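Local coordinates for beta-glucoside phosphorylase BglX (Unidentified, PDB 5VQE), which belongs to glycoside hydrolase family 3 and probably cleaves beta-glucosides by phosphorolysis, passing the glucosyl group to phosphate through a covalent sugar-enzyme intermediate, at residues A[287-290]-A[291-294]; A[298-301]-A[302-305]. All coordinates share one frame; numbering follows the deposited sequence. Where two conformers were deposited one is given.

Overall arrangement
Both contacts are local and lie in series along the chain, neither nested nor crossing. Strand 284-287 of the family 3 N-terminal domain, a TIM-barrel relative, runs out into contact 1, where residues 287-294 turn beside the bound sugar and lead into helix 293-296. A short connection then reaches contact 2, residues 298-305, where the chain bends into helix 301-310. Their centres lie about 11 Å apart, and they touch directly: Arg301 NH2 is 2.8 Å from Thr290 OG1, a probable hydrogen bond. The loop that follows strand 284-287 and carries the sugar-bound aspartate is thus joined directly to the start of helix 301-310.

Contact 1: residues A[287-290]-A[291-294]; sequences TDAT and QMVG. With G2F (2-deoxy-2-fluoro-alpha-D-glucopyranose), chain B.
Gln291 reaches back to Ala289 because its CG sits between the backbone N and the carbonyl carbon (chi1 86°) and the chain bends again at chi2; Met292, straight until a turn at chi3 (-66°), brings its CE methyl to the same alanine from another direction. The amide of Gln291 meets Ala289 CB mainly through its oxygen, OE1 lying 3.4 Å from that methyl, with Gln291 NE2 3.8 Å from it. Met292 CE is also 3.8 Å from Ala289 CB, a plain apolar touch, so the alanine methyl has the Gln291 amide on one side and the end of Met292 on another, with the sugar's O5 also near. Replacing Gln291 by alanine would remove the amide and is likely to leave a gap beside the Ala289 methyl.

On the backbone, Met292 N gives a weak hydrogen bond of 3.5 Å to Ala289 O, closing a type I beta turn. The same carbonyl oxygen is also hydrogen-bonded by His242 NE2, on strand 237-244.

Asp288 carries the sugar. Its OD1 is bonded to C1 of 2-deoxy-2-fluoroglucose at 1.4 Å, and Ala289 N also makes a weak hydrogen bond to that ester oxygen, Asp288 OD1, 2.9 Å long, which may help orient it. Met292 belongs to the sugar pocket too, though the exact position of its methyl is doubtful. Asn92, Lys193, Arg163 and His194 hold the sugar by hydrogen bonds.

Met292 then takes the N-cap position of helix 293-296. An aspartate just after strand 284-287, joined to the anomeric carbon and followed by a tight turn into a short helix, is consistent with the catalytic nucleophile of a family 3 TIM-barrel active site.

Contact 2: residues A[298-301]-A[302-305]; sequences SMPR and HEAL
Pro300 and Glu303 meet at the first turn of helix 301-310, with Pro300 as the N-cap residue, right before the helix. Pro300 O accepts the hydrogen bond from Ala304 N, 2.9 Å long and in the carbonyl plane, and a weak one from Glu303 N, so two amides of the first turn share one oxygen.

The tight side is the face where Arg301 and Leu305 pack. With CG anti to the backbone N (chi1 -174°) and the chain extended as far as NE, Arg301 runs past Leu305, whose CD2 methyl lies 3.9 Å above the guanidinium plane, over its centre. Leu305 CD1 meets the Arg301 shaft at CG, 4.0 Å away. The charged end is taken up beyond these residues: NE forms a salt bridge with Asp325, and NH2 is hydrogen-bonded to Thr290 OG1. Leu305, for its part, leans on Leu329 of helix 322-335, and Tyr295 of helix 293-296 touches Arg301, Ala304 and Leu305.

The other side is looser and more exposed. Glu303 lays its carboxylate beside the proline ring, with OE1 3.7 Å from Pro300 CD, a contact without a hydrogen bond. The His302 ring comes obliquely to Pro300, CE1 being 3.9 Å from Pro300 CB, but the residue was modelled in two conformers, so that touch is tentative. Met299 passes its CG near Glu303 OE1. Its anti chi1 (-175°) and extended chi2 carry the sulfur to the helix, while the bend at chi3 turns only the terminal methyl: Met299 SD rests 3.7 Å from Ala304 CA.

Contact 1: residues A[287-290]-A[291-294]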
# COMPACT_ATOMS: atom_id res chain seq x y z
N THR A 287 1.78 15.00 1.93
CA THR A 287 1.66 14.70 0.52
C THR A 287 2.13 13.28 0.24
O THR A 287 2.85 12.66 1.03
CB THR A 287 2.46 15.68 -0.34
OG1 THR A 287 3.87 15.45 -0.20
CG2 THR A 287 2.18 17.14 0.04
N ASP A 288 1.67 12.74 -0.88
CA ASP A 288 2.34 11.60 -1.45
C ASP A 288 3.70 12.05 -1.99
O ASP A 288 3.95 13.24 -2.15
CB ASP A 288 1.49 10.98 -2.55
CG ASP A 288 1.99 9.62 -2.99
OD1 ASP A 288 2.62 8.90 -2.16
OD2 ASP A 288 1.73 9.30 -4.16
N ALA A 289 4.57 11.07 -2.24
CA ALA A 289 5.95 11.35 -2.63
C ALA A 289 6.04 12.39 -3.74
O ALA A 289 5.42 12.23 -4.80
CB ALA A 289 6.63 10.05 -3.07
N THR A 290 6.83 13.45 -3.51
CA THR A 290 6.82 14.62 -4.38
C THR A 290 7.68 14.47 -5.63
O THR A 290 7.66 15.37 -6.47
CB THR A 290 7.29 15.87 -3.63
OG1 THR A 290 8.71 15.79 -3.41
CG2 THR A 290 6.56 16.03 -2.29
N GLN A 291 8.42 13.38 -5.79
CA GLN A 291 9.19 13.20 -7.01
C GLN A 291 8.39 12.50 -8.09
O GLN A 291 8.90 12.29 -9.20
CB GLN A 291 10.50 12.45 -6.73
CG GLN A 291 10.42 10.93 -6.75
CD GLN A 291 9.65 10.36 -5.58
OE1 GLN A 291 9.51 11.01 -4.53
NE2 GLN A 291 9.15 9.13 -5.74
N MET A 292 7.15 12.15 -7.81
CA MET A 292 6.37 11.42 -8.78
C MET A 292 5.79 12.36 -9.82
O MET A 292 5.55 13.55 -9.57
CB MET A 292 5.29 10.65 -8.07
CG MET A 292 5.94 9.55 -7.29
SD MET A 292 4.78 8.35 -6.77
CE MET A 292 3.89 9.35 -5.67
N VAL A 293 5.58 11.81 -11.01
CA VAL A 293 5.20 12.62 -12.17
C VAL A 293 3.92 13.39 -11.90
O VAL A 293 3.80 14.56 -12.29
CB VAL A 293 5.07 11.72 -13.41
CG1 VAL A 293 4.69 12.54 -14.62
CG2 VAL A 293 6.38 10.95 -13.66
N GLY A 294 2.95 12.76 -11.23
CA GLY A 294 1.71 13.44 -10.93
C GLY A 294 1.90 14.74 -10.19
O GLY A 294 1.14 15.70 -10.39
C1 G2F B . 3.31 7.79 -2.65
C2 G2F B . 2.38 6.53 -2.72
C3 G2F B . 1.95 6.16 -1.27
C4 G2F B . 3.24 5.97 -0.41
C5 G2F B . 4.07 7.29 -0.47
C6 G2F B . 5.43 7.14 0.33
O3 G2F B . 1.32 4.91 -1.32
O4 G2F B . 2.83 5.80 0.92
O5 G2F B . 4.42 7.54 -1.82
O6 G2F B . 6.08 5.99 -0.13
F2 G2F B . 1.27 6.82 -3.44

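Contact 2: residues A[298-301]-A[302-305]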
# COMPACT_ATOMS: atom_id res chain seq x y z
N SER A 298 2.56 19.05 -12.54
CA SER A 298 1.39 19.88 -12.33
C SER A 298 1.70 21.36 -12.16
O SER A 298 0.79 22.18 -12.31
CB SER A 298 0.62 19.40 -11.09
OG SER A 298 0.03 18.13 -11.32
N MET A 299 2.94 21.71 -11.85
CA MET A 299 3.30 23.07 -11.47
C MET A 299 4.82 23.15 -11.43
O MET A 299 5.49 22.15 -11.13
CB MET A 299 2.70 23.39 -10.10
CG MET A 299 2.89 24.81 -9.61
SD MET A 299 2.07 25.10 -8.01
CE MET A 299 0.36 24.88 -8.43
N PRO A 300 5.42 24.29 -11.75
CA PRO A 300 6.87 24.41 -11.58
C PRO A 300 7.24 24.11 -10.14
O PRO A 300 6.58 24.56 -9.20
CB PRO A 300 7.16 25.87 -11.96
CG PRO A 300 6.04 26.23 -12.88
CD PRO A 300 4.84 25.52 -12.31
N ARG A 301 8.30 23.32 -9.97
CA ARG A 301 8.60 22.79 -8.64
C ARG A 301 8.87 23.90 -7.63
O ARG A 301 8.43 23.82 -6.48
CB ARG A 301 9.78 21.83 -8.71
CG ARG A 301 10.05 21.15 -7.38
CD ARG A 301 10.90 19.91 -7.55
NE ARG A 301 11.04 19.14 -6.31
CZ ARG A 301 10.21 18.17 -5.92
NH1 ARG A 301 9.15 17.84 -6.65
NH2 ARG A 301 10.44 17.53 -4.78
N HIS A 302 9.60 24.95 -8.04
CA HIS A 302 9.95 26.00 -7.09
C HIS A 302 8.70 26.67 -6.51
O HIS A 302 8.72 27.11 -5.35
CB HIS A 302 10.90 27.03 -7.73
CG HIS A 302 10.29 27.89 -8.78
ND1 HIS A 302 10.32 27.57 -10.12
CD2 HIS A 302 9.68 29.10 -8.70
CE1 HIS A 302 9.72 28.52 -10.82
NE2 HIS A 302 9.32 29.46 -9.98
N GLU A 303 7.62 26.72 -7.28
CA GLU A 303 6.34 27.20 -6.76
C GLU A 303 5.57 26.12 -6.01
O GLU A 303 4.87 26.42 -5.04
CB GLU A 303 5.46 27.71 -7.91
CG GLU A 303 5.99 28.92 -8.66
CD GLU A 303 5.27 29.15 -9.99
OE1 GLU A 303 4.21 28.52 -10.22
OE2 GLU A 303 5.76 29.96 -10.80
N ALA A 304 5.70 24.86 -6.45
CA ALA A 304 4.82 23.80 -5.95
C ALA A 304 5.07 23.51 -4.48
O ALA A 304 4.12 23.37 -3.70
CB ALA A 304 5.00 22.53 -6.77
N LEU A 305 6.33 23.40 -4.08
CA LEU A 305 6.64 22.95 -2.73
C LEU A 305 6.04 23.86 -1.67
O LEU A 305 5.32 23.36 -0.79
CB LEU A 305 8.16 22.77 -2.58
CG LEU A 305 8.76 21.73 -3.54
CD1 LEU A 305 10.27 21.62 -3.40
CD2 LEU A 305 8.15 20.33 -3.35